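Local coordinates for putative nitrite reductase NADPH (Small subunit) oxidoreductase protein (Vibrio parahaemolyticus RIMD 2210633, PDB 3C0D), which is probably the small subunit of an NAD(P)H-dependent nitrite reductase, built on a Rieske-like fold that in relatives can hold a [2Fe-2S] cluster, at residues Q76-K81 against H91-W96. Numbering follows the deposited sequence.
Sequences QHFSLK and HCLKTW
Phe78 and Leu93 make the apolar centre of this contact. Both CB atoms point across the gap, and with CG anti to the carbonyl carbon and beside the backbone N (chi1 -67° for Phe78, -60° for Leu93), the side chains meet at about a right angle. Followed outward, Phe78 first sets CB against Leu93 CD1 at 3.8 Å. Its CG then meets the branch point of the leucine, and CD1 makes the tightest approach, 3.5 Å to Leu93 CG. Farther out, CE1 rests on Leu93 CD2 at 3.9 Å, and this methyl lies over one face, offset toward the rim, in a CH-pi contact 4.1 Å from the Phe78 centroid and 22° off the ring normal. At the ring edge, His91 CB comes within 4.3 Å of Phe78 CE1. Away from this pair the touch is slight: Thr95 CG2 reaches the carbonyl Lys81 O at 3.8 Å. Met55 also packs on Phe78, while Val43 of strand 39-47 packs on Leu93. The contact thus joins strand 77-79, at the margin of the small three-stranded sheet, to the loop leading into strand 95-100 of the larger antiparallel sheet, both within the Rieske-like domain. Backbone bonds such as Phe78 to Val69 and Leu93 to Gly83 fix each segment to other neighbours, while the direct contact rests on dispersion and the burial of hydrocarbon, chiefly leucine branches packed along one aromatic rim.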
loop_
_atom_site.group_PDB
_atom_site.type_symbol
_atom_site.label_atom_id
_atom_site.label_comp_id
_atom_site.label_asym_id
_atom_site.label_seq_id
_atom_site.Cartn_x
_atom_site.Cartn_y
_atom_site.Cartn_z
ATOM N N GLN A 76 -2.647 12.698 -7.932
ATOM C CA GLN A 76 -3.904 12.267 -7.321
ATOM C C GLN A 76 -3.669 11.577 -5.968
ATOM O O GLN A 76 -2.629 10.952 -5.743
ATOM C CB GLN A 76 -4.676 11.328 -8.247
ATOM C CG GLN A 76 -5.307 12.002 -9.452
ATOM C CD GLN A 76 -4.435 11.937 -10.690
ATOM O OE1 GLN A 76 -4.055 10.857 -11.133
ATOM N NE2 GLN A 76 -4.121 13.094 -11.261
ATOM N N HIS A 77 -4.639 11.696 -5.065
ATOM C CA HIS A 77 -4.527 11.101 -3.734
ATOM C C HIS A 77 -5.278 9.787 -3.632
ATOM O O HIS A 77 -6.448 9.692 -3.996
ATOM C CB HIS A 77 -5.057 12.072 -2.682
ATOM C CG HIS A 77 -4.190 13.275 -2.490
ATOM N ND1 HIS A 77 -3.029 13.244 -1.750
ATOM C CD2 HIS A 77 -4.287 14.534 -2.978
ATOM C CE1 HIS A 77 -2.445 14.430 -1.793
ATOM N NE2 HIS A 77 -3.188 15.230 -2.532
ATOM N N PHE A 78 -4.603 8.769 -3.120
ATOM C CA PHE A 78 -5.221 7.458 -2.966
ATOM C C PHE A 78 -5.211 6.982 -1.517
ATOM O O PHE A 78 -4.144 6.868 -0.921
ATOM C CB PHE A 78 -4.469 6.436 -3.805
ATOM C CG PHE A 78 -4.591 6.646 -5.283
ATOM C CD1 PHE A 78 -5.633 6.062 -5.994
ATOM C CD2 PHE A 78 -3.623 7.367 -5.979
ATOM C CE1 PHE A 78 -5.709 6.182 -7.389
ATOM C CE2 PHE A 78 -3.687 7.493 -7.368
ATOM C CZ PHE A 78 -4.733 6.897 -8.072
ATOM N N SER A 79 -6.388 6.691 -0.964
ATOM C CA SER A 79 -6.507 6.195 0.409
ATOM C C SER A 79 -5.776 4.875 0.657
ATOM O O SER A 79 -6.082 3.880 0.003
ATOM C CB SER A 79 -7.965 5.957 0.756
ATOM O OG SER A 79 -8.043 5.007 1.808
ATOM N N LEU A 80 -4.854 4.845 1.619
ATOM C CA LEU A 80 -4.112 3.615 1.929
ATOM C C LEU A 80 -4.994 2.480 2.458
ATOM O O LEU A 80 -4.646 1.299 2.327
ATOM C CB LEU A 80 -2.997 3.886 2.952
ATOM C CG LEU A 80 -1.837 4.794 2.528
ATOM C CD1 LEU A 80 -0.805 4.840 3.639
ATOM C CD2 LEU A 80 -1.206 4.283 1.238
ATOM N N LYS A 81 -6.128 2.829 3.056
ATOM C CA LYS A 81 -7.008 1.802 3.589
ATOM C C LYS A 81 -7.903 1.154 2.539
ATOM O O LYS A 81 -7.885 -0.067 2.364
ATOM C CB LYS A 81 -7.881 2.360 4.713
ATOM C CG LYS A 81 -8.809 1.298 5.286
ATOM C CD LYS A 81 -8.003 0.051 5.685
ATOM C CE LYS A 81 -8.878 -1.198 5.823
ATOM N NZ LYS A 81 -8.063 -2.435 6.041
ATOM N N HIS A 91 -11.389 5.997 -9.977
ATOM C CA HIS A 91 -10.169 5.225 -9.731
ATOM C C HIS A 91 -9.994 4.727 -8.299
ATOM O O HIS A 91 -10.305 5.423 -7.337
ATOM C CB HIS A 91 -8.961 6.048 -10.165
ATOM C CG HIS A 91 -8.812 6.130 -11.649
ATOM N ND1 HIS A 91 -8.316 5.086 -12.400
ATOM C CD2 HIS A 91 -9.150 7.102 -12.531
ATOM C CE1 HIS A 91 -8.353 5.410 -13.681
ATOM N NE2 HIS A 91 -8.856 6.628 -13.786
ATOM N N CYS A 92 -9.487 3.507 -8.179
ATOM C CA CYS A 92 -9.278 2.881 -6.884
ATOM C C CYS A 92 -8.122 1.888 -7.009
ATOM O O CYS A 92 -8.018 1.184 -8.012
ATOM C CB CYS A 92 -10.563 2.155 -6.459
ATOM S SG CYS A 92 -10.581 1.514 -4.765
ATOM N N LEU A 93 -7.249 1.834 -6.006
ATOM C CA LEU A 93 -6.111 0.917 -6.041
ATOM C C LEU A 93 -6.447 -0.433 -5.419
ATOM O O LEU A 93 -7.212 -0.514 -4.452
ATOM C CB LEU A 93 -4.912 1.510 -5.293
ATOM C CG LEU A 93 -4.279 2.838 -5.713
ATOM C CD1 LEU A 93 -3.049 3.107 -4.860
ATOM C CD2 LEU A 93 -3.898 2.784 -7.167
ATOM N N LYS A 94 -5.869 -1.500 -5.960
ATOM C CA LYS A 94 -6.123 -2.821 -5.403
ATOM C C LYS A 94 -5.406 -2.885 -4.056
ATOM O O LYS A 94 -4.321 -2.313 -3.884
ATOM C CB LYS A 94 -5.615 -3.920 -6.347
ATOM C CG LYS A 94 -5.937 -5.324 -5.872
ATOM C CD LYS A 94 -5.590 -6.367 -6.919
ATOM C CE LYS A 94 -5.924 -7.787 -6.435
ATOM N NZ LYS A 94 -5.438 -8.878 -7.349
ATOM N N THR A 95 -6.031 -3.574 -3.104
ATOM C CA THR A 95 -5.498 -3.709 -1.750
ATOM C C THR A 95 -5.247 -5.152 -1.337
ATOM O O THR A 95 -5.859 -6.072 -1.863
ATOM C CB THR A 95 -6.464 -3.110 -0.717
ATOM O OG1 THR A 95 -7.773 -3.654 -0.932
ATOM C CG2 THR A 95 -6.512 -1.593 -0.843
ATOM N N TRP A 96 -4.342 -5.337 -0.386
ATOM C CA TRP A 96 -4.021 -6.662 0.131
ATOM C C TRP A 96 -4.046 -6.620 1.657
ATOM O O TRP A 96 -3.454 -5.728 2.261
ATOM C CB TRP A 96 -2.634 -7.100 -0.339
ATOM C CG TRP A 96 -2.587 -7.601 -1.753
ATOM C CD1 TRP A 96 -2.613 -8.906 -2.163
ATOM C CD2 TRP A 96 -2.475 -6.810 -2.939
ATOM N NE1 TRP A 96 -2.518 -8.973 -3.530
ATOM C CE2 TRP A 96 -2.433 -7.701 -4.033
ATOM C CE3 TRP A 96 -2.403 -5.434 -3.183
ATOM C CZ2 TRP A 96 -2.322 -7.260 -5.356
ATOM C CZ3 TRP A 96 -2.292 -4.991 -4.506
ATOM C CH2 TRP A 96 -2.253 -5.906 -5.574
#